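Long-range contacts in nucleoporin NUP82 (Saccharomyces cerevisiae, PDB 3PBP), which is a structural component of the nuclear pore complex, represented here by the protein's N-terminal beta-propeller domain, which includes a region that interacts with NUP116: residues 131-136 with 211-216; 149-154 with 180-185; 164-169 with 276-281; 187-192 with 311-316; 191-196 with 207-212. The protein carries 1 engineered substitution. All blocks are in the same frame, centred on the assembly; numbering follows the deposited sequence.

Contact 1 (131-136 with 211-216); sequences LFHPKS and FLPSVL
The imidazole of His133 is held through both of its nitrogens. NE2 donates to the carbonyl oxygen of Phe211 at 2.6 Å, an almost straight bond (176° at the hydrogen) lying in the ring plane, and ND1 accepts from the backbone N of Lys135 at 3.1 Å, close to the same plane. The pair fixes the rotation of the ring and places the proton of this tether on NE2. Over one face comes Pro213, whose CD sits 3.6 Å from the ring centroid in a CH-pi contact, the two side chains crossing at about a right angle; its CB continues to Ser136 CB at 3.7 Å. Beyond the proline, Ser136 and Leu216 form a single beta bridge. The contact joins the end of strand 127-132 to the chain leading into strand 215-217, which pairs with 269-271: Cys141 of strand 141-146 packs on both His133 and Pro213, the ring of Phe187 in strand 182-187 meets that of His133, and Leu216 packs on Val270.

Contact 2 (149-154 with 180-185); sequences DTITMF and NDITDL
Asp149 meets Asp181 and Ile182 at a junction between two consecutive blades of the beta-propeller, where the turn leading into strand 151-155 faces the start of strand 182-187. Its carboxylate spans two successive backbone amides: OD2 accepts from Asp181 N at 2.8 Å and OD1 from Ile182 N at 2.9 Å. Both donors approach from above the carboxylate plane, by 53° and 47° respectively. CG lies anti to the carbonyl carbon, beside the backbone N of Asp149 (chi1 -77°), on the side of Asp181 and Ile182. Next to this polar grip the contact becomes apolar. Ile151 and Ile182 cross at about a right angle, their CD1 methyls 4.1 Å apart, and Ile151 CD1 also reaches Leu185 CD1 at 4.2 Å. Ile182 CD1 lies 3.6 Å from Asp149 O, linking the apolar patch to the turn. Strand 182-187 is irregular here, with a classic beta bulge at Thr183 and Asp184. The carboxylate is buried, and the two amides would offset part of its charge; Arg178, whose side chain touches Asp149, may add to that. Asp181 OD1, 4.9 Å from Asp149 OD2, would work the other way, although the carboxylate of Asp181 has its own partner in Thr200.

Contact 3 (164-169 with 276-281); sequences IVLNKP and YRLAKV
Ile164 reaches Leu278 with one branch and Arg277 with the other, dividing at CB. CG2 goes to Leu278, meeting CD2 at 3.6 Å. CG1, set beside the backbone N (chi1 -59°), comes within 4.0 Å of Arg277 NH2. At the tip, CD1 rests over the centre of one face of the guanidinium, 3.3 Å from Arg277 CZ, with the two side chains crossing at about a right angle. The arginine chain is bent at chi2 and chi3, and NH1 is hydrogen-bonded to Leu212 O. Two residues along the strand, Leu166 CD2 touches the same Leu278 CD2 at 3.9 Å, and Leu166 CD1 lies 4.0 Å from Ala279 O. Asn167 OD1 closes the row at 3.6 Å from Val281 CG2, while its ND2 bonds to the main-chain oxygens of Asp149 and Val179. From Arg277 to Val281 the loop runs in nearly the same direction as residues 164-167, 10° apart; strand 164-166 is an outermost strand of its sheet within this chain. The nearest CA atoms, those of Leu166 and Leu278, are nevertheless 6.8 Å apart, so the loop covers the strand through side chains instead of adding to the sheet. The methyl of Ile164 lies over the guanidinium face and does not compete with the bond from NH1 to Leu212 O, which this apolar cover may strengthen.

Contact 4 (187-192 with 311-316); sequences FSKDGL and QNEIVC
Glu313 turns its carboxylate to the amino end of the turn at Ser188 and Lys189. OE2 receives a weak hydrogen bond from Ser188 OG at 2.9 Å, and OE1 accepts from Lys189 N at 2.6 Å, although the place of OE1 is less sure. Beside this pair the extended side chain of Gln311 packs against the turn, its CG 3.7 Å from Lys189 O and its CD 3.7 Å from Asp190 CA. The turn is held from within: Gly191 N bonds to Ser188 O at 3.1 Å in a type I turn, and Asp190 N donates to Ser188 OG at 3.3 Å, an ST turn. Farther out, Asp190 OD2 bonds to Thr193 OG1, and Lys189 NZ to Thr304 O in strand 299-306. The contact ties the turn between strands 182-187 and 194-198 to the next blade. The Ser188 hydroxyl may link turn and carboxylate, though its bond to Glu313 OE2 is weak; Lys189 NZ lies nearby without touching that carboxylate and may ease its negative charge.

Contact 5 (191-196 with 207-212); sequences GLTLYC and AFYPFL
Strands 194-198 and 204-208 form an antiparallel beta hairpin within one propeller blade, with Leu194 and Phe208 as a hydrogen-bonded pair and Tyr195 and Ala207 as a non-hydrogen-bonded one. Leu194 N donates to Phe208 O at 3.0 Å, and Phe208 N returns a bond to Leu194 O. Past the cis peptide before Pro210 the segments stay tied, as Phe211 N donates to Leu192 O at 2.8 Å. Leu194 and Phe208 point to one face of the sheet. There Leu194 CG is anti to the backbone N (chi1 178°), and its CD2 stands over the centre of the Phe211 ring, 3.4 Å from the centroid in a CH-pi contact, while also touching Phe208 CD2 at 4.1 Å. Ile151 of the preceding blade packs on both aromatic rings, so this face belongs to the seam between blades. On the other face Tyr195 CD1 meets Ala207 CB at 4.0 Å. Ahead of the strand, Leu192 CB touches Tyr209 CE1 and Leu192 CD2 meets Leu212 CD2 at 3.6 Å, with Ile226 of helix 220-235 packing on Leu192 and Tyr209. Thr193 OG1 lies by Tyr209 but bonds to Asp190 OD2. In a sulfur-aromatic contact, Cys196 SG approaches the Phe208 ring at its edge, 3.6 Å from CE2.

Contacts 1, 2, 3 and 5 touch one another, with centres 10 to 15 Å apart, whereas contact 4 stands about 20 Å from contact 3 between centres but 10 Å from contact 5. Phe211 and Leu212 belong to both contact 1 and contact 5. The ring of Phe211 also touches contact 3, Phe211 CE1 to Leu166 CD1 at 3.6 Å, and Met153 SE of contact 2 packs against Phe211 CE2. Contacts 2 and 3 lie on neighbouring strands, 151-155 and 164-166, joined by Leu166 N to Ile151 O at 2.8 Å. Contact 4 joins the group through Gly191 and Leu192, shared with contact 5, and through Ser188 N, 2.9 Å from Thr193 O.

Contact 1 (131-136 with 211-216)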
# COMPACT_ATOMS: atom_id res chain seq x y z
N LEU A 131 -8.31 -3.91 5.66
CA LEU A 131 -7.36 -3.99 6.78
C LEU A 131 -7.73 -3.01 7.86
O LEU A 131 -8.18 -1.90 7.57
CB LEU A 131 -5.95 -3.62 6.32
CG LEU A 131 -5.21 -4.49 5.34
CD1 LEU A 131 -3.90 -3.82 4.98
CD2 LEU A 131 -4.99 -5.84 5.96
N PHE A 132 -7.53 -3.39 9.12
CA PHE A 132 -7.77 -2.45 10.21
C PHE A 132 -6.53 -1.55 10.25
O PHE A 132 -5.43 -2.00 9.94
CB PHE A 132 -7.85 -3.17 11.54
CG PHE A 132 -9.20 -3.66 11.89
CD1 PHE A 132 -10.23 -2.77 12.19
CD2 PHE A 132 -9.46 -5.03 11.93
CE1 PHE A 132 -11.50 -3.23 12.53
CE2 PHE A 132 -10.72 -5.50 12.27
CZ PHE A 132 -11.75 -4.60 12.57
N HIS A 133 -6.69 -0.28 10.59
CA HIS A 133 -5.52 0.58 10.68
C HIS A 133 -4.89 0.15 12.01
O HIS A 133 -5.54 0.19 13.05
CB HIS A 133 -5.90 2.06 10.69
CG HIS A 133 -4.73 2.98 10.51
ND1 HIS A 133 -3.74 3.11 11.46
CD2 HIS A 133 -4.39 3.80 9.49
CE1 HIS A 133 -2.84 3.99 11.03
NE2 HIS A 133 -3.21 4.42 9.84
N PRO A 134 -3.62 -0.27 11.98
CA PRO A 134 -2.90 -0.72 13.17
C PRO A 134 -2.85 0.28 14.31
O PRO A 134 -2.72 -0.11 15.47
CB PRO A 134 -1.51 -1.03 12.63
CG PRO A 134 -1.69 -1.15 11.17
CD PRO A 134 -2.69 -0.10 10.86
N LYS A 135 -2.94 1.57 14.01
CA LYS A 135 -2.85 2.53 15.09
C LYS A 135 -4.01 3.51 15.25
O LYS A 135 -3.82 4.70 15.48
CB LYS A 135 -1.53 3.29 14.97
CG LYS A 135 -0.35 2.52 15.50
CD LYS A 135 0.86 3.43 15.55
CE LYS A 135 1.93 2.91 16.48
NZ LYS A 135 3.09 3.88 16.53
N SER A 136 -5.22 3.00 15.13
CA SER A 136 -6.39 3.84 15.31
C SER A 136 -6.89 3.59 16.72
O SER A 136 -6.89 2.46 17.21
CB SER A 136 -7.47 3.49 14.27
OG SER A 136 -7.63 2.08 14.17
N PHE A 211 -0.05 7.81 6.67
CA PHE A 211 -1.35 7.24 6.33
C PHE A 211 -2.05 7.16 7.68
O PHE A 211 -2.04 6.12 8.34
CB PHE A 211 -1.21 5.84 5.74
CG PHE A 211 -2.47 5.33 5.10
CD1 PHE A 211 -2.76 5.65 3.77
CD2 PHE A 211 -3.35 4.53 5.80
CE1 PHE A 211 -3.90 5.16 3.17
CE2 PHE A 211 -4.49 4.04 5.20
CZ PHE A 211 -4.77 4.35 3.89
N LEU A 212 -2.65 8.26 8.09
CA LEU A 212 -3.26 8.36 9.40
C LEU A 212 -4.77 8.19 9.53
O LEU A 212 -5.52 8.54 8.63
CB LEU A 212 -2.87 9.71 10.00
CG LEU A 212 -1.39 10.08 9.78
CD1 LEU A 212 -1.20 11.57 9.88
CD2 LEU A 212 -0.53 9.35 10.78
N PRO A 213 -5.22 7.65 10.67
CA PRO A 213 -6.64 7.44 10.93
C PRO A 213 -7.15 8.79 11.48
O PRO A 213 -6.39 9.75 11.50
CB PRO A 213 -6.63 6.32 11.98
CG PRO A 213 -5.43 6.65 12.77
CD PRO A 213 -4.39 7.03 11.73
N SER A 214 -8.40 8.88 11.92
CA SER A 214 -8.91 10.16 12.43
C SER A 214 -8.46 10.41 13.87
O SER A 214 -8.41 11.56 14.34
CB SER A 214 -10.43 10.18 12.38
OG SER A 214 -10.95 9.30 13.36
N VAL A 215 -8.14 9.33 14.59
CA VAL A 215 -7.67 9.42 15.97
C VAL A 215 -6.54 8.40 16.09
O VAL A 215 -6.78 7.20 16.20
CB VAL A 215 -8.79 9.09 16.98
CG1 VAL A 215 -8.27 9.19 18.38
CG2 VAL A 215 -9.95 10.04 16.78
N LEU A 216 -5.32 8.91 16.08
CA LEU A 216 -4.12 8.10 16.13
C LEU A 216 -3.70 7.57 17.49
O LEU A 216 -3.58 8.32 18.46
CB LEU A 216 -2.98 8.90 15.53
CG LEU A 216 -1.62 8.24 15.33
CD1 LEU A 216 -1.69 7.24 14.20
CD2 LEU A 216 -0.59 9.33 15.03

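Contact 2 (149-154 with 180-185)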
# COMPACT_ATOMS: atom_id res chain seq x y z
N ASP A 149 -8.17 0.49 -7.38
CA ASP A 149 -6.77 0.74 -7.01
C ASP A 149 -6.91 1.95 -6.09
O ASP A 149 -5.95 2.61 -5.71
CB ASP A 149 -5.89 1.06 -8.22
CG ASP A 149 -5.53 -0.17 -9.02
OD1 ASP A 149 -5.25 -1.22 -8.40
OD2 ASP A 149 -5.53 -0.08 -10.28
N THR A 150 -8.15 2.20 -5.73
CA THR A 150 -8.52 3.28 -4.86
C THR A 150 -8.41 2.72 -3.43
O THR A 150 -8.73 1.55 -3.18
CB THR A 150 -9.98 3.73 -5.21
OG1 THR A 150 -10.15 5.11 -4.86
CG2 THR A 150 -11.02 2.89 -4.46
N ILE A 151 -7.92 3.54 -2.49
CA ILE A 151 -7.78 3.10 -1.10
C ILE A 151 -8.60 4.05 -0.22
O ILE A 151 -8.37 5.25 -0.21
CB ILE A 151 -6.30 3.11 -0.66
CG1 ILE A 151 -5.49 2.19 -1.58
CG2 ILE A 151 -6.18 2.65 0.80
CD1 ILE A 151 -3.98 2.34 -1.46
N THR A 152 -9.54 3.49 0.53
CA THR A 152 -10.42 4.31 1.37
C THR A 152 -10.36 4.02 2.87
O THR A 152 -10.22 2.86 3.30
CB THR A 152 -11.90 4.12 0.91
OG1 THR A 152 -11.96 4.18 -0.52
CG2 THR A 152 -12.79 5.20 1.50
N MSE A 153 -10.48 5.07 3.67
CA MSE A 153 -10.47 4.91 5.11
C MSE A 153 -11.82 5.30 5.68
O MSE A 153 -12.29 6.41 5.51
CB MSE A 153 -9.39 5.78 5.75
CG MSE A 153 -7.99 5.25 5.67
SE MSE A 153 -6.76 6.38 6.69
CE MSE A 153 -6.21 7.63 5.32
N PHE A 154 -12.45 4.35 6.37
CA PHE A 154 -13.75 4.58 6.98
C PHE A 154 -13.59 4.69 8.50
O PHE A 154 -12.83 3.94 9.11
CB PHE A 154 -14.70 3.40 6.69
CG PHE A 154 -15.14 3.29 5.26
CD1 PHE A 154 -16.10 4.16 4.75
CD2 PHE A 154 -14.62 2.30 4.44
CE1 PHE A 154 -16.55 4.02 3.45
CE2 PHE A 154 -15.07 2.16 3.12
CZ PHE A 154 -16.04 3.02 2.63
N ASN A 180 -1.36 2.20 -10.04
CA ASN A 180 -2.35 1.29 -10.59
C ASN A 180 -1.95 -0.16 -10.40
O ASN A 180 -0.78 -0.46 -10.15
CB ASN A 180 -2.54 1.55 -12.09
CG ASN A 180 -3.23 2.88 -12.36
OD1 ASN A 180 -4.45 3.00 -12.20
ND2 ASN A 180 -2.45 3.89 -12.77
N ASP A 181 -2.92 -1.06 -10.51
CA ASP A 181 -2.69 -2.49 -10.36
C ASP A 181 -2.11 -2.92 -9.01
O ASP A 181 -1.11 -3.64 -8.96
CB ASP A 181 -1.77 -2.97 -11.49
CG ASP A 181 -2.28 -2.56 -12.87
OD1 ASP A 181 -3.26 -3.18 -13.37
OD2 ASP A 181 -1.72 -1.60 -13.46
N ILE A 182 -2.73 -2.50 -7.92
CA ILE A 182 -2.26 -2.87 -6.59
C ILE A 182 -2.73 -4.29 -6.29
O ILE A 182 -3.91 -4.59 -6.40
CB ILE A 182 -2.84 -1.91 -5.54
CG1 ILE A 182 -2.52 -0.47 -5.94
CG2 ILE A 182 -2.25 -2.22 -4.18
CD1 ILE A 182 -3.00 0.59 -4.98
N THR A 183 -1.80 -5.17 -5.91
CA THR A 183 -2.15 -6.56 -5.60
C THR A 183 -2.26 -6.76 -4.11
O THR A 183 -3.00 -7.64 -3.65
CB THR A 183 -1.08 -7.58 -6.02
OG1 THR A 183 -0.61 -7.27 -7.32
CG2 THR A 183 -1.66 -9.00 -6.00
N ASP A 184 -1.48 -5.99 -3.35
CA ASP A 184 -1.46 -6.15 -1.90
C ASP A 184 -1.13 -4.86 -1.18
O ASP A 184 -0.60 -3.91 -1.74
CB ASP A 184 -0.45 -7.25 -1.53
CG ASP A 184 -0.75 -7.89 -0.18
OD1 ASP A 184 -1.77 -7.56 0.44
OD2 ASP A 184 0.06 -8.74 0.26
N LEU A 185 -1.46 -4.86 0.10
CA LEU A 185 -1.30 -3.73 1.00
C LEU A 185 -0.73 -4.26 2.30
O LEU A 185 -1.04 -5.39 2.70
CB LEU A 185 -2.66 -3.13 1.29
CG LEU A 185 -2.92 -1.71 0.86
CD1 LEU A 185 -2.47 -1.51 -0.58
CD2 LEU A 185 -4.40 -1.42 1.03

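Contact 3 (164-169 with 276-281)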
# COMPACT_ATOMS: atom_id res chain seq x y z
N ILE A 164 -12.47 8.93 3.63
CA ILE A 164 -11.38 9.56 2.90
C ILE A 164 -10.91 8.63 1.81
O ILE A 164 -10.66 7.44 2.04
CB ILE A 164 -10.23 9.90 3.83
CG1 ILE A 164 -10.73 10.85 4.92
CG2 ILE A 164 -9.07 10.52 3.03
CD1 ILE A 164 -9.63 11.52 5.67
N VAL A 165 -10.81 9.17 0.60
CA VAL A 165 -10.39 8.36 -0.53
C VAL A 165 -9.07 8.84 -1.05
O VAL A 165 -8.92 10.00 -1.46
CB VAL A 165 -11.44 8.41 -1.66
CG1 VAL A 165 -10.97 7.57 -2.83
CG2 VAL A 165 -12.77 7.90 -1.14
N LEU A 166 -8.09 7.94 -1.04
CA LEU A 166 -6.76 8.24 -1.51
C LEU A 166 -6.53 7.46 -2.78
O LEU A 166 -7.21 6.45 -3.02
CB LEU A 166 -5.72 7.85 -0.47
CG LEU A 166 -5.89 8.46 0.93
CD1 LEU A 166 -4.60 8.32 1.69
CD2 LEU A 166 -6.25 9.93 0.82
N ASN A 167 -5.56 7.92 -3.57
CA ASN A 167 -5.19 7.33 -4.86
C ASN A 167 -6.40 7.32 -5.80
O ASN A 167 -6.71 6.32 -6.44
CB ASN A 167 -4.63 5.90 -4.67
CG ASN A 167 -3.74 5.46 -5.84
OD1 ASN A 167 -2.88 6.21 -6.30
ND2 ASN A 167 -3.95 4.24 -6.31
N LYS A 168 -7.07 8.47 -5.87
CA LYS A 168 -8.24 8.64 -6.72
C LYS A 168 -7.85 8.54 -8.19
O LYS A 168 -6.71 8.83 -8.57
CB LYS A 168 -8.88 10.01 -6.48
CG LYS A 168 -9.33 10.26 -5.06
CD LYS A 168 -9.86 11.68 -4.93
CE LYS A 168 -9.99 12.10 -3.47
NZ LYS A 168 -10.24 13.57 -3.32
N PRO A 169 -8.80 8.11 -9.04
CA PRO A 169 -8.48 7.99 -10.47
C PRO A 169 -8.15 9.36 -11.08
O PRO A 169 -8.62 10.40 -10.61
CB PRO A 169 -9.75 7.37 -11.05
CG PRO A 169 -10.29 6.57 -9.91
CD PRO A 169 -10.11 7.51 -8.75
N TYR A 276 -4.73 16.83 7.23
CA TYR A 276 -3.46 16.09 7.27
C TYR A 276 -3.56 14.64 6.84
O TYR A 276 -2.56 13.94 6.81
CB TYR A 276 -2.88 16.12 8.69
CG TYR A 276 -2.72 17.51 9.26
CD1 TYR A 276 -3.77 18.14 9.92
CD2 TYR A 276 -1.51 18.19 9.13
CE1 TYR A 276 -3.61 19.42 10.44
CE2 TYR A 276 -1.35 19.47 9.65
CZ TYR A 276 -2.40 20.08 10.31
OH TYR A 276 -2.24 21.35 10.81
N ARG A 277 -4.76 14.19 6.50
CA ARG A 277 -4.93 12.80 6.11
C ARG A 277 -4.92 12.54 4.61
O ARG A 277 -4.86 11.38 4.18
CB ARG A 277 -6.21 12.25 6.73
CG ARG A 277 -6.23 12.39 8.23
CD ARG A 277 -6.86 11.19 8.85
NE ARG A 277 -8.31 11.29 8.92
CZ ARG A 277 -9.13 10.27 8.71
NH1 ARG A 277 -8.64 9.08 8.41
NH2 ARG A 277 -10.44 10.43 8.84
N LEU A 278 -4.97 13.61 3.82
CA LEU A 278 -4.94 13.48 2.36
C LEU A 278 -3.49 13.50 1.92
O LEU A 278 -2.86 14.56 1.88
CB LEU A 278 -5.71 14.62 1.70
CG LEU A 278 -7.22 14.61 1.95
CD1 LEU A 278 -7.84 15.92 1.48
CD2 LEU A 278 -7.84 13.42 1.22
N ALA A 279 -2.94 12.34 1.61
CA ALA A 279 -1.55 12.28 1.21
C ALA A 279 -1.38 11.55 -0.11
O ALA A 279 -2.06 10.57 -0.39
CB ALA A 279 -0.74 11.60 2.28
N LYS A 280 -0.45 12.04 -0.93
CA LYS A 280 -0.21 11.41 -2.21
C LYS A 280 0.91 10.38 -2.12
O LYS A 280 1.91 10.57 -1.41
CB LYS A 280 0.13 12.46 -3.27
CG LYS A 280 -1.08 13.25 -3.72
CD LYS A 280 -0.79 14.13 -4.91
CE LYS A 280 -2.06 14.83 -5.39
NZ LYS A 280 -1.84 15.72 -6.58
N VAL A 281 0.72 9.28 -2.84
CA VAL A 281 1.68 8.18 -2.86
C VAL A 281 3.09 8.58 -3.25
O VAL A 281 3.31 9.45 -4.09
CB VAL A 281 1.28 7.08 -3.84
CG1 VAL A 281 1.22 5.75 -3.11
CG2 VAL A 281 -0.04 7.43 -4.50

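Contact 4 (187-192 with 311-316)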
# COMPACT_ATOMS: atom_id res chain seq x y z
N PHE A 187 0.86 -2.58 6.25
CA PHE A 187 1.31 -1.48 7.07
C PHE A 187 2.73 -1.72 7.59
O PHE A 187 3.11 -2.84 7.92
CB PHE A 187 0.38 -1.29 8.26
CG PHE A 187 -0.77 -0.37 8.00
CD1 PHE A 187 -0.61 1.01 8.08
CD2 PHE A 187 -2.02 -0.88 7.66
CE1 PHE A 187 -1.70 1.89 7.84
CE2 PHE A 187 -3.11 -0.01 7.41
CZ PHE A 187 -2.95 1.37 7.50
N SER A 188 3.50 -0.65 7.65
CA SER A 188 4.83 -0.71 8.18
C SER A 188 4.65 -0.86 9.68
O SER A 188 3.61 -0.48 10.22
CB SER A 188 5.57 0.58 7.89
OG SER A 188 6.77 0.61 8.63
N LYS A 189 5.65 -1.40 10.37
CA LYS A 189 5.51 -1.57 11.80
C LYS A 189 5.70 -0.24 12.53
O LYS A 189 5.63 -0.17 13.76
CB LYS A 189 6.51 -2.63 12.30
CG LYS A 189 6.18 -4.06 11.83
CD LYS A 189 4.85 -4.55 12.38
CE LYS A 189 4.37 -5.87 11.76
NZ LYS A 189 3.65 -5.70 10.45
N ASP A 190 5.92 0.82 11.76
CA ASP A 190 6.06 2.17 12.33
C ASP A 190 4.64 2.65 12.67
O ASP A 190 4.44 3.49 13.56
CB ASP A 190 6.73 3.12 11.32
CG ASP A 190 5.76 3.60 10.21
OD1 ASP A 190 4.90 2.80 9.76
OD2 ASP A 190 5.86 4.78 9.78
N GLY A 191 3.66 2.12 11.95
CA GLY A 191 2.28 2.48 12.19
C GLY A 191 1.77 3.67 11.39
O GLY A 191 0.55 3.84 11.26
N LEU A 192 2.69 4.47 10.85
CA LEU A 192 2.33 5.66 10.07
C LEU A 192 2.49 5.50 8.56
O LEU A 192 2.14 6.41 7.79
CB LEU A 192 3.19 6.83 10.54
CG LEU A 192 3.28 7.00 12.06
CD1 LEU A 192 4.38 7.99 12.40
CD2 LEU A 192 1.93 7.46 12.61
N GLN A 311 10.59 -0.72 16.28
CA GLN A 311 10.02 -0.51 14.95
C GLN A 311 10.92 -0.91 13.79
O GLN A 311 10.63 -0.55 12.64
CB GLN A 311 9.61 0.95 14.76
CG GLN A 311 8.45 1.38 15.60
CD GLN A 311 8.09 2.83 15.35
OE1 GLN A 311 8.75 3.51 14.56
NE2 GLN A 311 7.03 3.30 16.00
N ASN A 312 12.00 -1.64 14.06
CA ASN A 312 12.87 -2.08 12.97
C ASN A 312 12.21 -3.29 12.29
O ASN A 312 11.84 -4.27 12.95
CB ASN A 312 14.27 -2.43 13.50
CG ASN A 312 15.12 -1.18 13.80
OD1 ASN A 312 15.25 -0.27 12.96
ND2 ASN A 312 15.70 -1.13 14.99
N GLU A 313 12.06 -3.21 10.97
CA GLU A 313 11.40 -4.25 10.19
C GLU A 313 12.04 -4.66 8.88
O GLU A 313 12.95 -4.00 8.35
CB GLU A 313 9.98 -3.81 9.87
CG GLU A 313 9.96 -2.39 9.34
CD GLU A 313 8.68 -2.03 8.65
OE1 GLU A 313 7.61 -2.46 9.11
OE2 GLU A 313 8.74 -1.29 7.64
N ILE A 314 11.53 -5.75 8.33
CA ILE A 314 11.98 -6.28 7.07
C ILE A 314 10.76 -6.38 6.19
O ILE A 314 9.71 -6.85 6.62
CB ILE A 314 12.61 -7.68 7.25
CG1 ILE A 314 13.97 -7.54 7.93
CG2 ILE A 314 12.79 -8.37 5.90
CD1 ILE A 314 14.56 -8.86 8.28
N VAL A 315 10.88 -5.90 4.96
CA VAL A 315 9.77 -5.96 4.02
C VAL A 315 9.94 -7.21 3.19
O VAL A 315 11.01 -7.45 2.65
CB VAL A 315 9.77 -4.74 3.08
CG1 VAL A 315 8.59 -4.84 2.12
CG2 VAL A 315 9.69 -3.46 3.89
N CYS A 316 8.89 -8.03 3.11
CA CYS A 316 8.98 -9.26 2.33
C CYS A 316 8.03 -9.23 1.15
O CYS A 316 6.86 -8.85 1.29
CB CYS A 316 8.67 -10.47 3.20
SG CYS A 316 8.74 -12.07 2.30

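Contact 5 (191-196 with 207-212)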
# COMPACT_ATOMS: atom_id res chain seq x y z
N GLY A 191 3.66 2.12 11.95
CA GLY A 191 2.28 2.48 12.19
C GLY A 191 1.77 3.67 11.39
O GLY A 191 0.55 3.84 11.26
N LEU A 192 2.69 4.47 10.85
CA LEU A 192 2.33 5.66 10.07
C LEU A 192 2.49 5.50 8.56
O LEU A 192 2.14 6.41 7.79
CB LEU A 192 3.19 6.83 10.54
CG LEU A 192 3.28 7.00 12.06
CD1 LEU A 192 4.38 7.99 12.40
CD2 LEU A 192 1.93 7.46 12.61
N THR A 193 3.00 4.35 8.12
CA THR A 193 3.24 4.13 6.70
C THR A 193 2.48 2.97 6.09
O THR A 193 2.38 1.91 6.70
CB THR A 193 4.74 3.89 6.45
OG1 THR A 193 5.49 5.04 6.87
CG2 THR A 193 5.00 3.62 4.98
N LEU A 194 1.96 3.16 4.89
CA LEU A 194 1.24 2.09 4.21
C LEU A 194 1.98 1.74 2.91
O LEU A 194 2.10 2.56 2.01
CB LEU A 194 -0.19 2.52 3.90
CG LEU A 194 -1.05 1.51 3.15
CD1 LEU A 194 -1.21 0.24 3.99
CD2 LEU A 194 -2.41 2.13 2.83
N TYR A 195 2.50 0.51 2.84
CA TYR A 195 3.21 0.04 1.66
C TYR A 195 2.23 -0.61 0.68
O TYR A 195 1.36 -1.37 1.09
CB TYR A 195 4.27 -1.01 2.05
CG TYR A 195 5.49 -0.49 2.75
CD1 TYR A 195 6.42 0.30 2.09
CD2 TYR A 195 5.75 -0.85 4.07
CE1 TYR A 195 7.58 0.72 2.72
CE2 TYR A 195 6.91 -0.44 4.72
CZ TYR A 195 7.82 0.34 4.03
OH TYR A 195 8.98 0.73 4.65
N CYS A 196 2.39 -0.32 -0.60
CA CYS A 196 1.53 -0.89 -1.64
C CYS A 196 2.37 -1.63 -2.64
O CYS A 196 3.37 -1.10 -3.11
CB CYS A 196 0.78 0.22 -2.38
SG CYS A 196 -0.23 1.24 -1.30
N ALA A 207 4.37 3.92 -1.37
CA ALA A 207 4.04 4.11 0.03
C ALA A 207 3.36 5.42 0.33
O ALA A 207 3.64 6.44 -0.29
CB ALA A 207 5.30 3.98 0.87
N PHE A 208 2.44 5.36 1.28
CA PHE A 208 1.70 6.51 1.76
C PHE A 208 2.31 6.86 3.13
O PHE A 208 2.24 6.06 4.07
CB PHE A 208 0.23 6.16 1.92
CG PHE A 208 -0.51 6.04 0.64
CD1 PHE A 208 -0.97 7.18 -0.02
CD2 PHE A 208 -0.77 4.79 0.10
CE1 PHE A 208 -1.69 7.06 -1.21
CE2 PHE A 208 -1.48 4.65 -1.09
CZ PHE A 208 -1.94 5.80 -1.75
N TYR A 209 2.93 8.02 3.23
CA TYR A 209 3.54 8.45 4.48
C TYR A 209 3.25 9.94 4.62
O TYR A 209 3.79 10.75 3.86
CB TYR A 209 5.05 8.20 4.45
CG TYR A 209 5.74 8.52 5.77
CD1 TYR A 209 5.18 8.09 6.97
CD2 TYR A 209 6.93 9.25 5.81
CE1 TYR A 209 5.80 8.37 8.19
CE2 TYR A 209 7.56 9.54 7.03
CZ TYR A 209 6.98 9.10 8.22
OH TYR A 209 7.59 9.37 9.43
N PRO A 210 2.42 10.33 5.60
CA PRO A 210 1.73 9.49 6.58
C PRO A 210 0.38 8.93 6.11
O PRO A 210 -0.26 9.52 5.25
CB PRO A 210 1.54 10.45 7.73
CG PRO A 210 1.05 11.68 6.96
CD PRO A 210 2.01 11.74 5.77
N PHE A 211 -0.05 7.81 6.67
CA PHE A 211 -1.35 7.24 6.33
C PHE A 211 -2.05 7.16 7.68
O PHE A 211 -2.04 6.12 8.34
CB PHE A 211 -1.21 5.84 5.74
CG PHE A 211 -2.47 5.33 5.10
CD1 PHE A 211 -2.76 5.65 3.77
CD2 PHE A 211 -3.35 4.53 5.80
CE1 PHE A 211 -3.90 5.16 3.17
CE2 PHE A 211 -4.49 4.04 5.20
CZ PHE A 211 -4.77 4.35 3.89
N LEU A 212 -2.65 8.26 8.09
CA LEU A 212 -3.26 8.36 9.40
C LEU A 212 -4.77 8.19 9.53
O LEU A 212 -5.52 8.54 8.63
CB LEU A 212 -2.87 9.71 10.00
CG LEU A 212 -1.39 10.08 9.78
CD1 LEU A 212 -1.20 11.57 9.88
CD2 LEU A 212 -0.53 9.35 10.78